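2-aminomuconate 6-semialdehyde dehydrogenase (Burkholderia cenocepacia, PDB 4U3W) probably catalyses the NAD-dependent oxidation of 2-aminomuconate 6-semialdehyde to 2-aminomuconate, as a tetrameric member of the aldehyde dehydrogenase family. Local coordinates at residues 180-185 / 245-250; 471-476 / 487-492. All blocks are in the same frame, centred on the assembly; numbering follows the deposited sequence.

Contact 1. Residues 180-185 / 245-250; sequences TWKVAP and AITFTG
Lys182, on helix 175-188, reaches across to strand 245-249 and places its ammonium between two threonine hydroxyls, donating a hydrogen bond to each. NZ of Lys182 lies 2.9 Å from OG1 of Thr247 and equally far from OG1 of Thr249. The axes of segments 180-185 and 245-249 pass 9.8 Å apart at 154°, roughly antiparallel. The lysine chain is bent twice, at CB-CG and again at CD-CE (chi4 52°), and the second bend swings NZ toward the strand. On the way, the aliphatic part runs obliquely over Thr247: CB of Lys182 is 3.9 Å from the methyl CG2 of Thr247, while CD of Lys182 comes to 3.4 Å from OG1 of Thr247. The two threonines, two residues apart on the strand, have their CB atoms on the helix-facing side, but their first torsions differ. Thr247 turns its hydroxyl opposite its own backbone N (chi1 -174°), whereas in Thr249 the hydroxyl stands beside the N, and this pairing brings both oxygens within reach of one ammonium. Phe248, between them, sends its ring from the other side of the strand toward helix 252-261. Glu272 bonds to the hydroxyl of Thr249 and to NE1 of Trp181, and lies in a weak, long ion pair with Lys182; Glu485 bonds to the hydroxyl of Thr247. The contact thus joins the helix to a strand of the central sheet through a polar chain, Glu272–Thr249–Lys182–Thr247–Glu485, consistent with the lysine-glutamate proton-relay path proposed for relatives in this family.

Contact 2. Residues 471-476 / 487-492; sequences RTPFGG and GRHSLD. With MG (magnesium ion), chain E.
Pro473 and His489 meet obliquely, CB of the proline lying 3.5 Å from CD2 of the imidazole. A second touch lies two residues earlier, at Gly487, whose CA makes a CH···O contact with the carbonyl O of Arg471 at 3.5 Å. Gly487, with a positive phi of 52°, has no CB to collide with that oxygen. A water completes the junction: it donates to O of Arg471 (3.0 Å) and accepts from N of Arg488 (2.9 Å). Backbone bonds of Gly487 with Leu470 and of Phe474 with Glu485 hold the loop against the helix. Farther out, the guanidinium of Arg488 has CE1 of His489 over one face, 3.3 Å above its plane and offset toward the rim. NH1 of Arg488 forms a salt bridge with Asp492 of the second subunit, and Asp492 receives Arg488 of that subunit in return. At the C-terminal end of segment 487-492, O of Asp492 binds a magnesium ion at 2.3 Å, with Ser495 O and two waters as other ligands. The loop before strand 481-482 thus packs on helix 487-493, which leads into strand 495-503, with Val158 and Leu497 of the second subunit against Pro473 and His489.

In the fold
From the N terminus, helix 175-188 follows strand 153-169, and the chain then passes through strand 192-196, helix 203-214, strand 222-224 and helix 233-238 before strand 245-249 returns beside strand 153-169. Contact 1 closes this loop of the alternating helix-strand region that in aldehyde dehydrogenases forms the coenzyme-binding domain. Contact 2 comes later and in series, closing a short loop that holds strand 481-482 and neither nesting in nor crossing the first. Strand 481-482 pairs with 268-272, neighbour of 245-249, so contact 2 encloses a strand of the same sheet, and its helix leads to strand 495-503, which pairs with 153-169. The two contacts touch where CB of Pro185 packs 4.0 Å from CB of Ser490.

Contact 1. Residues 180-185 / 245-250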
ATOM      1  N   THR A 180      17.533  19.719   8.697  1.00 27.06           N
ATOM      2  CA  THR A 180      17.629  18.725   7.631  1.00 28.14           C
ATOM      3  C   THR A 180      16.403  17.810   7.537  1.00 28.35           C
ATOM      4  O   THR A 180      16.107  17.281   6.456  1.00 28.60           O
ATOM      5  CB  THR A 180      18.860  17.828   7.803  1.00 29.77           C
ATOM      6  OG1 THR A 180      18.772  17.152   9.066  1.00 29.94           O
ATOM      7  CG2 THR A 180      20.139  18.680   7.736  1.00 26.38           C
ATOM      8  N   TRP A 181      15.722  17.609   8.666  1.00 27.20           N
ATOM      9  CA  TRP A 181      14.484  16.873   8.707  1.00 29.17           C
ATOM     10  C   TRP A 181      13.468  17.479   7.701  1.00 30.12           C
ATOM     11  O   TRP A 181      12.658  16.745   7.119  1.00 27.20           O
ATOM     12  CB  TRP A 181      13.945  16.913  10.136  1.00 31.52           C
ATOM     13  CG  TRP A 181      12.580  16.374  10.339  1.00 39.88           C
ATOM     14  CD1 TRP A 181      11.490  17.060  10.837  1.00 44.13           C
ATOM     15  CD2 TRP A 181      12.125  15.026  10.092  1.00 43.50           C
ATOM     16  NE1 TRP A 181      10.398  16.218  10.905  1.00 46.73           N
ATOM     17  CE2 TRP A 181      10.750  14.976  10.440  1.00 46.69           C
ATOM     18  CE3 TRP A 181      12.738  13.875   9.588  1.00 44.62           C
ATOM     19  CZ2 TRP A 181       9.981  13.801  10.326  1.00 50.51           C
ATOM     20  CZ3 TRP A 181      11.969  12.700   9.461  1.00 49.91           C
ATOM     21  CH2 TRP A 181      10.602  12.679   9.826  1.00 51.11           C
ATOM     22  N   LYS A 182      13.547  18.802   7.476  1.00 25.46           N
ATOM     23  CA  LYS A 182      12.684  19.476   6.484  1.00 26.98           C
ATOM     24  C   LYS A 182      13.371  19.682   5.129  1.00 29.16           C
ATOM     25  O   LYS A 182      12.752  19.464   4.053  1.00 25.76           O
ATOM     26  CB  LYS A 182      12.226  20.871   7.003  1.00 30.32           C
ATOM     27  CG  LYS A 182      11.605  20.852   8.388  1.00 31.53           C
ATOM     28  CD  LYS A 182      10.477  19.823   8.451  1.00 34.70           C
ATOM     29  CE  LYS A 182       9.730  19.858   9.806  1.00 36.94           C
ATOM     30  NZ  LYS A 182       9.321  21.315  10.057  1.00 41.67           N
ATOM     31  N   VAL A 183      14.633  20.096   5.148  1.00 27.34           N
ATOM     32  CA  VAL A 183      15.318  20.360   3.876  1.00 25.74           C
ATOM     33  C   VAL A 183      15.404  19.074   3.014  1.00 29.19           C
ATOM     34  O   VAL A 183      15.157  19.101   1.796  1.00 29.59           O
ATOM     35  CB  VAL A 183      16.755  20.920   4.125  1.00 27.10           C
ATOM     36  CG1 VAL A 183      17.552  21.127   2.804  1.00 25.19           C
ATOM     37  CG2 VAL A 183      16.684  22.246   4.892  1.00 29.00           C
ATOM     38  N   ALA A 184      15.688  17.929   3.645  1.00 29.33           N
ATOM     39  CA  ALA A 184      15.897  16.719   2.834  1.00 24.73           C
ATOM     40  C   ALA A 184      14.628  16.238   2.088  1.00 24.83           C
ATOM     41  O   ALA A 184      14.709  16.021   0.886  1.00 27.33           O
ATOM     42  CB  ALA A 184      16.529  15.564   3.699  1.00 24.88           C
ATOM     43  N   PRO A 185      13.469  16.069   2.768  1.00 25.01           N
ATOM     44  CA  PRO A 185      12.291  15.691   1.979  1.00 26.85           C
ATOM     45  C   PRO A 185      11.895  16.803   1.000  1.00 30.98           C
ATOM     46  O   PRO A 185      11.430  16.489  -0.107  1.00 30.78           O
ATOM     47  CB  PRO A 185      11.182  15.442   3.049  1.00 25.45           C
ATOM     48  CG  PRO A 185      11.656  16.234   4.254  1.00 27.52           C
ATOM     49  CD  PRO A 185      13.173  16.050   4.213  1.00 27.10           C
ATOM     50  N   ALA A 245       4.416  26.747   0.344  1.00 29.42           N
ATOM     51  CA  ALA A 245       4.131  26.054   1.605  1.00 33.16           C
ATOM     52  C   ALA A 245       5.045  26.600   2.672  1.00 33.92           C
ATOM     53  O   ALA A 245       6.115  27.113   2.329  1.00 32.01           O
ATOM     54  CB  ALA A 245       4.372  24.547   1.474  1.00 31.51           C
ATOM     55  N   ILE A 246       4.648  26.444   3.945  1.00 29.38           N
ATOM     56  CA  ILE A 246       5.515  26.755   5.073  1.00 29.80           C
ATOM     57  C   ILE A 246       5.581  25.480   5.941  1.00 32.79           C
ATOM     58  O   ILE A 246       4.537  24.925   6.271  1.00 31.52           O
ATOM     59  CB  ILE A 246       4.987  27.887   5.956  1.00 29.93           C
ATOM     60  CG1 ILE A 246       5.031  29.218   5.212  1.00 33.08           C
ATOM     61  CG2 ILE A 246       5.850  28.046   7.239  1.00 32.51           C
ATOM     62  CD1 ILE A 246       6.494  29.702   4.988  1.00 29.70           C
ATOM     63  N   THR A 247       6.785  25.033   6.278  1.00 32.24           N
ATOM     64  CA  THR A 247       6.936  23.953   7.276  1.00 35.67           C
ATOM     65  C   THR A 247       7.610  24.638   8.430  1.00 35.17           C
ATOM     66  O   THR A 247       8.458  25.554   8.274  1.00 33.80           O
ATOM     67  CB  THR A 247       7.702  22.728   6.719  1.00 38.62           C
ATOM     68  OG1 THR A 247       7.687  21.660   7.698  1.00 39.34           O
ATOM     69  CG2 THR A 247       9.145  23.113   6.424  1.00 41.52           C
ATOM     70  N   PHE A 248       7.135  24.320   9.615  1.00 33.10           N
ATOM     71  CA  PHE A 248       7.556  25.079  10.766  1.00 33.60           C
ATOM     72  C   PHE A 248       7.617  24.130  11.971  1.00 35.54           C
ATOM     73  O   PHE A 248       6.731  23.321  12.142  1.00 29.36           O
ATOM     74  CB  PHE A 248       6.605  26.249  11.037  1.00 33.03           C
ATOM     75  CG  PHE A 248       6.855  26.925  12.372  1.00 35.88           C
ATOM     76  CD1 PHE A 248       7.940  27.775  12.558  1.00 36.16           C
ATOM     77  CD2 PHE A 248       6.002  26.676  13.473  1.00 39.12           C
ATOM     78  CE1 PHE A 248       8.177  28.373  13.820  1.00 38.33           C
ATOM     79  CE2 PHE A 248       6.218  27.286  14.721  1.00 36.70           C
ATOM     80  CZ  PHE A 248       7.304  28.123  14.903  1.00 38.14           C
ATOM     81  N   THR A 249       8.677  24.218  12.761  1.00 35.03           N
ATOM     82  CA  THR A 249       8.740  23.483  14.041  1.00 32.72           C
ATOM     83  C   THR A 249       8.997  24.541  15.117  1.00 34.94           C
ATOM     84  O   THR A 249       9.948  25.312  14.991  1.00 36.33           O
ATOM     85  CB  THR A 249       9.847  22.413  14.025  1.00 30.84           C
ATOM     86  OG1 THR A 249       9.591  21.479  12.949  1.00 32.23           O
ATOM     87  CG2 THR A 249       9.923  21.615  15.380  1.00 43.64           C
ATOM     88  N   GLY A 250       8.162  24.605  16.153  1.00 35.00           N
ATOM     89  CA  GLY A 250       8.392  25.586  17.213  1.00 33.83           C
ATOM     90  C   GLY A 250       7.187  25.838  18.099  1.00 35.39           C
ATOM     91  O   GLY A 250       6.315  24.980  18.231  1.00 33.41           O
TER

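Contact 2. Residues 471-476 / 487-492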
ATOM      1  N   ARG A 471      10.407   6.377   8.711  1.00 37.31           N
ATOM      2  CA  ARG A 471       9.300   5.965   7.826  1.00 37.63           C
ATOM      3  C   ARG A 471       7.900   6.142   8.446  1.00 41.37           C
ATOM      4  O   ARG A 471       6.884   6.079   7.734  1.00 38.43           O
ATOM      5  CB  ARG A 471       9.442   4.509   7.414  1.00 37.73           C
ATOM      6  CG  ARG A 471      10.697   4.210   6.649  1.00 37.38           C
ATOM      7  CD  ARG A 471      10.866   2.652   6.526  1.00 38.23           C
ATOM      8  NE  ARG A 471      11.019   2.031   7.845  1.00 37.69           N
ATOM      9  CZ  ARG A 471      10.948   0.714   8.075  1.00 39.90           C
ATOM     10  NH1 ARG A 471      10.696  -0.139   7.084  1.00 38.28           N
ATOM     11  NH2 ARG A 471      11.099   0.255   9.315  1.00 39.49           N
ATOM     12  N   THR A 472       7.850   6.331   9.767  1.00 38.22           N
ATOM     13  CA  THR A 472       6.581   6.381  10.493  1.00 38.77           C
ATOM     14  C   THR A 472       5.974   7.827  10.505  1.00 38.96           C
ATOM     15  O   THR A 472       6.716   8.795  10.366  1.00 38.62           O
ATOM     16  CB  THR A 472       6.768   5.875  11.958  1.00 38.82           C
ATOM     17  OG1 THR A 472       7.690   6.729  12.666  1.00 38.41           O
ATOM     18  CG2 THR A 472       7.269   4.382  11.977  1.00 40.38           C
ATOM     19  N   PRO A 473       4.635   7.949  10.661  1.00 39.58           N
ATOM     20  CA  PRO A 473       4.048   9.300  10.753  1.00 39.85           C
ATOM     21  C   PRO A 473       4.402   9.983  12.083  1.00 43.49           C
ATOM     22  O   PRO A 473       4.157   9.453  13.187  1.00 40.10           O
ATOM     23  CB  PRO A 473       2.548   9.058  10.633  1.00 40.59           C
ATOM     24  CG  PRO A 473       2.357   7.598  11.133  1.00 40.80           C
ATOM     25  CD  PRO A 473       3.602   6.890  10.634  1.00 40.13           C
ATOM     26  N   PHE A 474       4.998  11.162  11.954  1.00 39.63           N
ATOM     27  CA  PHE A 474       5.437  11.929  13.108  1.00 39.62           C
ATOM     28  C   PHE A 474       4.707  13.294  13.117  1.00 42.95           C
ATOM     29  O   PHE A 474       4.726  14.021  12.122  1.00 40.09           O
ATOM     30  CB  PHE A 474       6.959  12.118  13.072  1.00 38.94           C
ATOM     31  CG  PHE A 474       7.481  13.007  14.170  1.00 44.54           C
ATOM     32  CD1 PHE A 474       7.836  12.464  15.415  1.00 44.41           C
ATOM     33  CD2 PHE A 474       7.596  14.383  13.961  1.00 42.19           C
ATOM     34  CE1 PHE A 474       8.311  13.272  16.441  1.00 41.89           C
ATOM     35  CE2 PHE A 474       8.069  15.220  14.978  1.00 43.66           C
ATOM     36  CZ  PHE A 474       8.424  14.670  16.228  1.00 42.38           C
ATOM     37  N   GLY A 475       4.067  13.626  14.230  1.00 40.65           N
ATOM     38  CA  GLY A 475       3.420  14.923  14.348  1.00 44.55           C
ATOM     39  C   GLY A 475       2.609  14.962  15.636  1.00 47.63           C
ATOM     40  O   GLY A 475       2.667  14.008  16.416  1.00 41.77           O
ATOM     41  N   GLY A 476       1.842  16.030  15.843  1.00 42.59           N
ATOM     42  CA  GLY A 476       1.028  16.154  17.042  1.00 43.32           C
ATOM     43  C   GLY A 476      -0.464  16.346  16.766  1.00 45.54           C
ATOM     44  O   GLY A 476      -0.885  16.664  15.627  1.00 44.41           O
ATOM     45  N   GLY A 487       8.104   9.134   6.039  1.00 40.46           N
ATOM     46  CA  GLY A 487       7.632   8.208   5.023  1.00 37.69           C
ATOM     47  C   GLY A 487       6.751   8.837   3.949  1.00 38.99           C
ATOM     48  O   GLY A 487       7.010   9.980   3.523  1.00 38.50           O
ATOM     49  N   ARG A 488       5.689   8.122   3.552  1.00 38.07           N
ATOM     50  CA  ARG A 488       4.749   8.617   2.531  1.00 41.27           C
ATOM     51  C   ARG A 488       4.087   9.969   2.912  1.00 38.37           C
ATOM     52  O   ARG A 488       3.636  10.700   2.022  1.00 38.28           O
ATOM     53  CB  ARG A 488       3.611   7.616   2.260  1.00 38.56           C
ATOM     54  CG  ARG A 488       2.641   7.455   3.490  1.00 66.62           C
ATOM     55  CD  ARG A 488       1.422   6.551   3.218  1.00 68.51           C
ATOM     56  NE  ARG A 488       0.620   6.321   4.429  1.00 69.85           N
ATOM     57  CZ  ARG A 488      -0.542   6.923   4.707  1.00 68.78           C
ATOM     58  NH1 ARG A 488      -1.057   7.789   3.850  1.00 67.00           N
ATOM     59  NH2 ARG A 488      -1.197   6.657   5.842  1.00 68.10           N
ATOM     60  N   HIS A 489       4.002  10.263   4.215  1.00 38.69           N
ATOM     61  CA  HIS A 489       3.426  11.534   4.674  1.00 39.01           C
ATOM     62  C   HIS A 489       4.284  12.750   4.207  1.00 39.72           C
ATOM     63  O   HIS A 489       3.741  13.826   3.825  1.00 38.79           O
ATOM     64  CB  HIS A 489       3.245  11.493   6.203  1.00 39.44           C
ATOM     65  CG  HIS A 489       2.345  10.376   6.649  1.00 39.92           C
ATOM     66  ND1 HIS A 489       0.968  10.444   6.555  1.00 40.55           N
ATOM     67  CD2 HIS A 489       2.629   9.121   7.089  1.00 42.47           C
ATOM     68  CE1 HIS A 489       0.440   9.300   6.976  1.00 43.07           C
ATOM     69  NE2 HIS A 489       1.425   8.483   7.311  1.00 40.55           N
ATOM     70  N   SER A 490       5.610  12.569   4.217  1.00 38.16           N
ATOM     71  CA  SER A 490       6.521  13.589   3.681  1.00 37.84           C
ATOM     72  C   SER A 490       6.454  13.601   2.141  1.00 37.51           C
ATOM     73  O   SER A 490       6.386  14.667   1.508  1.00 38.39           O
ATOM     74  CB  SER A 490       7.946  13.358   4.193  1.00 37.53           C
ATOM     75  OG  SER A 490       8.044  13.663   5.586  1.00 37.78           O
ATOM     76  N   LEU A 491       6.428  12.419   1.541  1.00 37.32           N
ATOM     77  CA  LEU A 491       6.285  12.311   0.101  1.00 40.57           C
ATOM     78  C   LEU A 491       5.036  13.105  -0.390  1.00 40.14           C
ATOM     79  O   LEU A 491       5.107  13.832  -1.396  1.00 39.29           O
ATOM     80  CB  LEU A 491       6.134  10.843  -0.303  1.00 36.96           C
ATOM     81  CG  LEU A 491       7.362   9.921  -0.089  1.00 42.52           C
ATOM     82  CD1 LEU A 491       7.186   8.548  -0.806  1.00 50.39           C
ATOM     83  CD2 LEU A 491       8.744  10.548  -0.367  1.00 40.55           C
ATOM     84  N   ASP A 492       3.909  12.935   0.311  1.00 37.72           N
ATOM     85  CA  ASP A 492       2.662  13.580  -0.078  1.00 38.01           C
ATOM     86  C   ASP A 492       2.667  15.061   0.301  1.00 38.22           C
ATOM     87  O   ASP A 492       2.192  15.881  -0.494  1.00 38.17           O
ATOM     88  CB  ASP A 492       1.438  12.904   0.559  1.00 38.63           C
ATOM     89  CG  ASP A 492       1.131  11.557  -0.062  1.00 44.90           C
ATOM     90  OD1 ASP A 492       1.641  11.265  -1.179  1.00 40.37           O
ATOM     91  OD2 ASP A 492       0.369  10.811   0.574  1.00 45.98           O
TER
HETATM   92 MG    MG E 503       0.654  17.405  -1.319  1.00 33.22          MG
HETATM   93  O   HOH W   1       5.303   5.765   5.215  1.00 50.51           O
HETATM   94  O   HOH W   2       0.792  19.053   0.238  1.00 33.37           O
HETATM   95  O   HOH W   3      -1.245  17.809  -2.949  1.00 35.51           O